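Local atomic coordinates of putative branched-chain amino acid ABC transporter (Rhodospirillum rubrum ATCC 11170, PDB entry 3HUT), a protein that probably binds branched-chain or related amino acids outside the cytoplasmic membrane and passes them to an ABC transporter for uptake. Residues R29-R34 against H281-V286; V142-V147 against A158-F163; F251-S256 against G272-L277. One frame throughout, in Å; residues are numbered along the deposited sequence.

Interaction 1: residues R29-R34 against H281-V286; sequences RLQLDR and HGYDAV
Q31 and Y283 carry a helix-helix contact in the periplasmic-binding-protein fold, where helix 18-37 and helix 277-296 run in broadly the same direction with their segment axes 8.9 Å apart. The contact illustrates how one amide can do two jobs. The Q31 amide stacks on one face of the phenol ring, the two planes 22° apart, with Q31 NE2 over the centre of the Y283 ring and 3.3 Å above its plane. Q31 NE2 also donates to Y283 O at 3.0 Å; the bond is nearly straight (174° at the hydrogen), and its donor stands above the carbonyl plane. A bend at chi2 (69°) turns CD of Q31 toward the ring. Beside the amide, CG of Q31 packs on CG1 of V286 at 3.6 Å, while CD2 of L30 touches CE1 of Y283 at 4.1 Å. An alanine at Q31 would probably leave Y283 O without this donor and let the ring rock where its flat cover had been. One shell further out, a water takes a weak bond from NE2 and donates to OD1 of D284, which V318 N also grips. F263 of helix 258-271 stacks with Y283 as well. At the far end of the phenol, Y283 OH sits 2.9 Å above the centre of the R34 guanidinium, with no N-H of that group directed at it.

Interaction 2: residues V142-V147 against A158-F163; sequences VAVIGV and AFRKAF
The beta-alpha-beta unit formed by strand 141-147, helix 150-165 and strand 169-176 gives a clear example of a helix laid against its own sheet. Strand and helix segments run almost antiparallel, 164° between their directions and 10.4 Å between their axes, and V142 and V144 face two phenylalanines one helical turn apart. CG1 of V142 stands over a face of the F163 ring in a CH-pi contact, 4.0 Å from the ring centroid and 30° off the normal. Its chi1 of 66° puts CG1 between the backbone N and the carbonyl carbon, and V142 CG1 also meets F159 CE2 at 4.0 Å, this time at the edge and in the plane of that ring. CG2 of V144 closes on the same F159 CE2 at 3.6 Å, so two methyls from the strand converge on one ring atom. V144 CG2 also touches R160 CG at 4.0 Å. The aliphatic root of this arginine packs here, while its head bonds through NH2 to Q157 OE1 and weakly through NH1 to N173 OD1, with V144 CG1 near the guanidinium edge. F159 also stacks with Y199 and touches M134 of helix 126-136. Since the two segments meet through methyls, rings and an arginine methylene in a buried, apolar contact, van der Waals packing and burial of nonpolar surface probably hold this helix segment on the strand.

Interaction 3: residues F251-S256 against G272-L277; sequences FVLGAS and GAIPTL
At the edge of the F251 ring, near its plane, lies P275 O, 3.7 Å from F251 CE2. T276 O, 3.9 Å from F251 CE2, and L277 CA, 4.0 Å from F251 CD2, also touch the ring. The F251 and P275 side chains cross at about a right angle, F251 CZ touching P275 CG at 3.9 Å. From the next inward-facing residue, L253 sends CD1 to the same P275 CG at 3.8 Å, so that one ring carbon is shared by a phenyl and a leucine methyl. L253 CD1 also lies 3.6 Å from P275 O, while L253 CD2 reaches I274 CB at a looser 4.3 Å. The contact shows how two irregular loops can be fitted together, side chains of 251-256 packing against both backbone and side-chain atoms of 272-277. L253 is the second residue of a type I turn from V252 to A255, and its backbone N is held by Y230 OH. On the opposing loop, G272 leaves the preceding helix with positive phi, and T276 N-caps the following one, OG1 bonding to A279 N. Segment 251-256 leads from strand 246-249 to helix 258-271, a course consistent with one of the crossings between the two lobes of a periplasmic binding protein. V252 touches T336 and L338 of strand 331-341, whereas P275 rests on F263 and Y267 of helix 258-271, just before helix 277-296 begins.

How the interactions relate
Interactions 1 and 3 are neighbours, their centres 14 Å apart, and share helix 277-296: interaction 3 ends at its first turn, and 281-286 lies a little further along it. F263 of helix 258-271 touches both. Interaction 2 lies across the centre of the chain from interaction 1, about 35 Å from interaction 1 and about 28 Å from interaction 3, centre to centre. Along the chain, interaction 1 closes a long loop in which interactions 2 and 3 are nested one after the other. Its helix 18-37 belongs to the lobe of the early strands, interaction 2 to the other lobe's sheet, and interaction 3 lies where the chain returns between them, as expected of a two-lobed binding protein.

Interaction 1: residues R29-R34 against H281-V286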
loop_
_atom_site.group_PDB
_atom_site.type_symbol
_atom_site.label_atom_id
_atom_site.label_comp_id
_atom_site.label_asym_id
_atom_site.label_seq_id
_atom_site.Cartn_x
_atom_site.Cartn_y
_atom_site.Cartn_z
ATOM N N ARG A 29 -9.530 8.077 13.842
ATOM C CA ARG A 29 -9.835 9.084 14.850
ATOM C C ARG A 29 -9.090 10.393 14.595
ATOM O O ARG A 29 -9.674 11.473 14.664
ATOM C CB ARG A 29 -9.482 8.526 16.235
ATOM C CG ARG A 29 -9.322 9.553 17.349
ATOM C CD ARG A 29 -10.643 10.146 17.806
ATOM N NE ARG A 29 -10.480 10.877 19.064
ATOM C CZ ARG A 29 -11.447 11.554 19.674
ATOM N NH1 ARG A 29 -12.662 11.602 19.145
ATOM N NH2 ARG A 29 -11.200 12.182 20.819
ATOM N N LEU A 30 -7.800 10.294 14.299
ATOM C CA LEU A 30 -6.987 11.482 14.048
ATOM C C LEU A 30 -7.514 12.276 12.851
ATOM O O LEU A 30 -7.697 13.489 12.927
ATOM C CB LEU A 30 -5.537 11.069 13.795
ATOM C CG LEU A 30 -4.457 12.148 13.892
ATOM C CD1 LEU A 30 -4.451 12.743 15.290
ATOM C CD2 LEU A 30 -3.099 11.531 13.591
ATOM N N GLN A 31 -7.751 11.581 11.744
ATOM C CA GLN A 31 -8.250 12.207 10.522
ATOM C C GLN A 31 -9.642 12.821 10.716
ATOM O O GLN A 31 -9.884 13.980 10.359
ATOM C CB GLN A 31 -8.298 11.164 9.404
ATOM C CG GLN A 31 -8.530 11.708 7.998
ATOM C CD GLN A 31 -7.348 12.504 7.463
ATOM O OE1 GLN A 31 -7.224 13.707 7.716
ATOM N NE2 GLN A 31 -6.465 11.830 6.725
ATOM N N LEU A 32 -10.559 12.038 11.275
ATOM C CA LEU A 32 -11.920 12.505 11.496
ATOM C C LEU A 32 -11.942 13.739 12.390
ATOM O O LEU A 32 -12.602 14.732 12.079
ATOM C CB LEU A 32 -12.768 11.398 12.131
ATOM C CG LEU A 32 -14.256 11.716 12.276
ATOM C CD1 LEU A 32 -14.882 11.858 10.892
ATOM C CD2 LEU A 32 -14.943 10.617 13.060
ATOM N N ASP A 33 -11.218 13.683 13.502
ATOM C CA ASP A 33 -11.192 14.818 14.407
ATOM C C ASP A 33 -10.696 16.069 13.693
ATOM O O ASP A 33 -11.269 17.146 13.860
ATOM C CB ASP A 33 -10.326 14.510 15.634
ATOM C CG ASP A 33 -11.009 13.561 16.604
ATOM O OD1 ASP A 33 -12.208 13.259 16.412
ATOM O OD2 ASP A 33 -10.347 13.120 17.565
ATOM N N ARG A 34 -9.650 15.931 12.878
ATOM C CA ARG A 34 -9.121 17.087 12.152
ATOM C C ARG A 34 -10.157 17.624 11.178
ATOM O O ARG A 34 -10.381 18.832 11.100
ATOM C CB ARG A 34 -7.856 16.723 11.370
ATOM C CG ARG A 34 -6.710 16.243 12.226
ATOM C CD ARG A 34 -5.400 16.271 11.457
ATOM N NE ARG A 34 -4.411 15.371 12.045
ATOM C CZ ARG A 34 -3.146 15.278 11.644
ATOM N NH1 ARG A 34 -2.699 16.040 10.653
ATOM N NH2 ARG A 34 -2.333 14.401 12.218
ATOM N N HIS A 281 -2.180 3.932 5.551
ATOM C CA HIS A 281 -3.186 3.733 4.518
ATOM C C HIS A 281 -4.579 3.922 5.111
ATOM O O HIS A 281 -5.494 4.372 4.426
ATOM C CB HIS A 281 -3.032 2.341 3.900
ATOM C CG HIS A 281 -1.847 2.223 2.994
ATOM N ND1 HIS A 281 -1.863 2.668 1.688
ATOM C CD2 HIS A 281 -0.591 1.770 3.218
ATOM C CE1 HIS A 281 -0.670 2.492 1.150
ATOM N NE2 HIS A 281 0.122 1.950 2.059
ATOM N N GLY A 282 -4.734 3.586 6.388
ATOM C CA GLY A 282 -6.017 3.762 7.042
ATOM C C GLY A 282 -6.269 5.250 7.198
ATOM O O GLY A 282 -7.401 5.727 7.079
ATOM N N TYR A 283 -5.195 5.991 7.463
ATOM C CA TYR A 283 -5.288 7.437 7.616
ATOM C C TYR A 283 -5.741 8.052 6.290
ATOM O O TYR A 283 -6.681 8.850 6.252
ATOM C CB TYR A 283 -3.923 8.015 8.009
ATOM C CG TYR A 283 -3.943 9.493 8.344
ATOM C CD1 TYR A 283 -4.649 9.972 9.450
ATOM C CD2 TYR A 283 -3.226 10.411 7.575
ATOM C CE1 TYR A 283 -4.635 11.331 9.785
ATOM C CE2 TYR A 283 -3.207 11.770 7.899
ATOM C CZ TYR A 283 -3.912 12.222 9.006
ATOM O OH TYR A 283 -3.891 13.566 9.336
ATOM N N ASP A 284 -5.066 7.681 5.203
ATOM C CA ASP A 284 -5.409 8.211 3.888
ATOM C C ASP A 284 -6.788 7.764 3.416
ATOM O O ASP A 284 -7.498 8.524 2.755
ATOM C CB ASP A 284 -4.363 7.796 2.842
ATOM C CG ASP A 284 -3.122 8.671 2.877
ATOM O OD1 ASP A 284 -3.083 9.622 3.686
ATOM O OD2 ASP A 284 -2.184 8.406 2.089
ATOM N N ALA A 285 -7.169 6.533 3.746
ATOM C CA ALA A 285 -8.470 6.029 3.329
ATOM C C ALA A 285 -9.563 6.931 3.893
ATOM O O ALA A 285 -10.454 7.380 3.161
ATOM C CB ALA A 285 -8.661 4.586 3.803
ATOM N N VAL A 286 -9.490 7.205 5.192
ATOM C CA VAL A 286 -10.474 8.065 5.833
ATOM C C VAL A 286 -10.444 9.466 5.212
ATOM O O VAL A 286 -11.490 10.046 4.909
ATOM C CB VAL A 286 -10.219 8.163 7.355
ATOM C CG1 VAL A 286 -11.142 9.198 7.973
ATOM C CG2 VAL A 286 -10.445 6.799 8.010
HETATM O O HOH W 1 -4.484 11.795 4.461
#

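Interaction 2: residues V142-V147 against A158-F163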
loop_
_atom_site.group_PDB
_atom_site.type_symbol
_atom_site.label_atom_id
_atom_site.label_comp_id
_atom_site.label_asym_id
_atom_site.label_seq_id
_atom_site.Cartn_x
_atom_site.Cartn_y
_atom_site.Cartn_z
ATOM N N VAL A 142 19.669 -6.376 -16.445
ATOM C CA VAL A 142 19.529 -6.606 -15.018
ATOM C C VAL A 142 19.267 -8.068 -14.680
ATOM O O VAL A 142 18.896 -8.875 -15.539
ATOM C CB VAL A 142 18.361 -5.754 -14.456
ATOM C CG1 VAL A 142 17.041 -6.250 -15.039
ATOM C CG2 VAL A 142 18.340 -5.801 -12.929
ATOM N N ALA A 143 19.476 -8.398 -13.413
ATOM C CA ALA A 143 19.227 -9.734 -12.911
ATOM C C ALA A 143 18.001 -9.567 -12.025
ATOM O O ALA A 143 17.936 -8.632 -11.223
ATOM C CB ALA A 143 20.416 -10.224 -12.082
ATOM N N VAL A 144 17.016 -10.441 -12.184
ATOM C CA VAL A 144 15.823 -10.353 -11.360
ATOM C C VAL A 144 15.746 -11.576 -10.460
ATOM O O VAL A 144 15.787 -12.711 -10.935
ATOM C CB VAL A 144 14.539 -10.297 -12.204
ATOM C CG1 VAL A 144 13.320 -10.271 -11.279
ATOM C CG2 VAL A 144 14.554 -9.066 -13.113
ATOM N N ILE A 145 15.656 -11.338 -9.160
ATOM C CA ILE A 145 15.546 -12.419 -8.194
ATOM C C ILE A 145 14.242 -12.168 -7.454
ATOM O O ILE A 145 14.069 -11.114 -6.844
ATOM C CB ILE A 145 16.707 -12.402 -7.186
ATOM C CG1 ILE A 145 18.042 -12.406 -7.927
ATOM C CG2 ILE A 145 16.615 -13.620 -6.272
ATOM C CD1 ILE A 145 19.237 -12.395 -7.005
ATOM N N GLY A 146 13.323 -13.125 -7.517
ATOM C CA GLY A 146 12.048 -12.939 -6.854
ATOM C C GLY A 146 11.496 -14.153 -6.129
ATOM O O GLY A 146 11.688 -15.294 -6.555
ATOM N N VAL A 147 10.797 -13.895 -5.027
ATOM C CA VAL A 147 10.194 -14.948 -4.224
ATOM C C VAL A 147 8.928 -15.440 -4.930
ATOM O O VAL A 147 8.280 -14.687 -5.662
ATOM C CB VAL A 147 9.851 -14.427 -2.798
ATOM C CG1 VAL A 147 8.799 -13.332 -2.877
ATOM C CG2 VAL A 147 9.371 -15.571 -1.919
ATOM N N ALA A 158 5.590 -8.028 -13.819
ATOM C CA ALA A 158 5.284 -6.671 -14.263
ATOM C C ALA A 158 6.578 -5.878 -14.461
ATOM O O ALA A 158 6.690 -5.070 -15.391
ATOM C CB ALA A 158 4.386 -5.979 -13.247
ATOM N N PHE A 159 7.557 -6.118 -13.587
ATOM C CA PHE A 159 8.845 -5.439 -13.691
ATOM C C PHE A 159 9.556 -5.869 -14.970
ATOM O O PHE A 159 9.999 -5.032 -15.752
ATOM C CB PHE A 159 9.750 -5.771 -12.501
ATOM C CG PHE A 159 11.173 -5.285 -12.669
ATOM C CD1 PHE A 159 11.527 -3.986 -12.316
ATOM C CD2 PHE A 159 12.143 -6.114 -13.236
ATOM C CE1 PHE A 159 12.819 -3.513 -12.526
ATOM C CE2 PHE A 159 13.444 -5.652 -13.453
ATOM C CZ PHE A 159 13.783 -4.347 -13.099
ATOM N N ARG A 160 9.679 -7.178 -15.173
ATOM C CA ARG A 160 10.354 -7.682 -16.365
ATOM C C ARG A 160 9.702 -7.149 -17.641
ATOM O O ARG A 160 10.386 -6.665 -18.545
ATOM C CB ARG A 160 10.362 -9.216 -16.372
ATOM C CG ARG A 160 11.234 -9.846 -15.279
ATOM C CD ARG A 160 11.402 -11.346 -15.503
ATOM N NE ARG A 160 10.115 -12.027 -15.462
ATOM C CZ ARG A 160 9.618 -12.627 -14.388
ATOM N NH1 ARG A 160 10.310 -12.646 -13.254
ATOM N NH2 ARG A 160 8.415 -13.184 -14.441
ATOM N N LYS A 161 8.376 -7.217 -17.705
ATOM C CA LYS A 161 7.658 -6.741 -18.881
ATOM C C LYS A 161 7.930 -5.260 -19.141
ATOM O O LYS A 161 8.184 -4.859 -20.276
ATOM C CB LYS A 161 6.154 -6.968 -18.706
ATOM C CG LYS A 161 5.343 -6.706 -19.962
ATOM C CD LYS A 161 3.871 -7.022 -19.751
ATOM C CE LYS A 161 3.078 -6.806 -21.030
ATOM N NZ LYS A 161 1.636 -7.134 -20.857
ATOM N N ALA A 162 7.882 -4.450 -18.088
ATOM C CA ALA A 162 8.119 -3.012 -18.218
ATOM C C ALA A 162 9.550 -2.701 -18.641
ATOM O O ALA A 162 9.791 -1.794 -19.444
ATOM C CB ALA A 162 7.808 -2.311 -16.901
ATOM N N PHE A 163 10.500 -3.450 -18.094
ATOM C CA PHE A 163 11.907 -3.238 -18.410
ATOM C C PHE A 163 12.181 -3.546 -19.885
ATOM O O PHE A 163 12.807 -2.753 -20.588
ATOM C CB PHE A 163 12.771 -4.127 -17.509
ATOM C CG PHE A 163 14.217 -3.721 -17.447
ATOM C CD1 PHE A 163 14.594 -2.517 -16.856
ATOM C CD2 PHE A 163 15.207 -4.563 -17.945
ATOM C CE1 PHE A 163 15.941 -2.159 -16.762
ATOM C CE2 PHE A 163 16.556 -4.213 -17.856
ATOM C CZ PHE A 163 16.921 -3.008 -17.262
#

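Interaction 3: residues F251-S256 against G272-L277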
loop_
_atom_site.group_PDB
_atom_site.type_symbol
_atom_site.label_atom_id
_atom_site.label_comp_id
_atom_site.label_asym_id
_atom_site.label_seq_id
_atom_site.Cartn_x
_atom_site.Cartn_y
_atom_site.Cartn_z
ATOM N N PHE A 251 4.431 4.992 1.834
ATOM C CA PHE A 251 4.585 5.670 3.120
ATOM C C PHE A 251 6.046 5.674 3.580
ATOM O O PHE A 251 6.673 4.625 3.683
ATOM C CB PHE A 251 3.720 4.976 4.177
ATOM C CG PHE A 251 3.862 5.552 5.562
ATOM C CD1 PHE A 251 3.631 6.901 5.796
ATOM C CD2 PHE A 251 4.204 4.735 6.637
ATOM C CE1 PHE A 251 3.736 7.433 7.082
ATOM C CE2 PHE A 251 4.310 5.256 7.925
ATOM C CZ PHE A 251 4.075 6.609 8.147
ATOM N N VAL A 252 6.581 6.857 3.858
ATOM C CA VAL A 252 7.962 6.972 4.322
ATOM C C VAL A 252 7.952 7.523 5.743
ATOM O O VAL A 252 7.602 8.681 5.971
ATOM C CB VAL A 252 8.781 7.909 3.425
ATOM C CG1 VAL A 252 10.235 7.929 3.884
ATOM C CG2 VAL A 252 8.685 7.454 1.975
ATOM N N LEU A 253 8.338 6.691 6.700
ATOM C CA LEU A 253 8.342 7.100 8.096
ATOM C C LEU A 253 9.280 8.274 8.355
ATOM O O LEU A 253 8.890 9.262 8.981
ATOM C CB LEU A 253 8.740 5.923 8.984
ATOM C CG LEU A 253 8.388 6.064 10.466
ATOM C CD1 LEU A 253 6.867 6.048 10.624
ATOM C CD2 LEU A 253 9.012 4.927 11.257
ATOM N N GLY A 254 10.517 8.158 7.880
ATOM C CA GLY A 254 11.494 9.215 8.082
ATOM C C GLY A 254 11.471 10.249 6.974
ATOM O O GLY A 254 12.517 10.735 6.543
ATOM N N ALA A 255 10.271 10.583 6.514
ATOM C CA ALA A 255 10.098 11.556 5.446
ATOM C C ALA A 255 10.443 12.951 5.931
ATOM O O ALA A 255 10.536 13.196 7.132
ATOM C CB ALA A 255 8.657 11.529 4.945
ATOM N N SER A 256 10.635 13.865 4.991
ATOM C CA SER A 256 10.932 15.240 5.347
ATOM C C SER A 256 9.843 16.107 4.719
ATOM O O SER A 256 9.756 17.305 4.977
ATOM C CB SER A 256 12.315 15.646 4.838
ATOM O OG SER A 256 12.728 16.857 5.447
ATOM N N GLY A 272 1.687 7.169 21.175
ATOM C CA GLY A 272 2.915 6.655 21.757
ATOM C C GLY A 272 3.589 5.520 21.007
ATOM O O GLY A 272 4.317 4.725 21.603
ATOM N N ALA A 273 3.359 5.436 19.702
ATOM C CA ALA A 273 3.976 4.389 18.895
ATOM C C ALA A 273 4.150 4.871 17.461
ATOM O O ALA A 273 3.433 5.764 17.014
ATOM C CB ALA A 273 3.117 3.125 18.926
ATOM N N ILE A 274 5.107 4.283 16.746
ATOM C CA ILE A 274 5.354 4.663 15.360
ATOM C C ILE A 274 4.234 4.120 14.487
ATOM O O ILE A 274 3.849 2.960 14.616
ATOM C CB ILE A 274 6.717 4.112 14.848
ATOM C CG1 ILE A 274 6.805 2.593 15.055
ATOM C CG2 ILE A 274 7.856 4.789 15.583
ATOM C CD1 ILE A 274 6.205 1.751 13.931
ATOM N N PRO A 275 3.677 4.959 13.595
ATOM C CA PRO A 275 2.598 4.459 12.740
ATOM C C PRO A 275 3.154 3.472 11.731
ATOM O O PRO A 275 4.273 3.643 11.243
ATOM C CB PRO A 275 2.070 5.725 12.069
ATOM C CG PRO A 275 3.305 6.577 11.949
ATOM C CD PRO A 275 3.979 6.373 13.302
ATOM N N THR A 276 2.378 2.443 11.423
ATOM C CA THR A 276 2.791 1.441 10.453
ATOM C C THR A 276 2.225 1.834 9.093
ATOM O O THR A 276 1.472 2.805 8.982
ATOM C CB THR A 276 2.236 0.055 10.811
ATOM O OG1 THR A 276 0.806 0.103 10.776
ATOM C CG2 THR A 276 2.691 -0.366 12.212
ATOM N N LEU A 277 2.575 1.072 8.061
ATOM C CA LEU A 277 2.075 1.352 6.722
ATOM C C LEU A 277 0.559 1.152 6.689
ATOM O O LEU A 277 -0.149 1.837 5.957
ATOM C CB LEU A 277 2.768 0.446 5.697
ATOM C CG LEU A 277 2.378 -1.025 5.555
ATOM C CD1 LEU A 277 1.183 -1.159 4.612
ATOM C CD2 LEU A 277 3.559 -1.799 4.984
#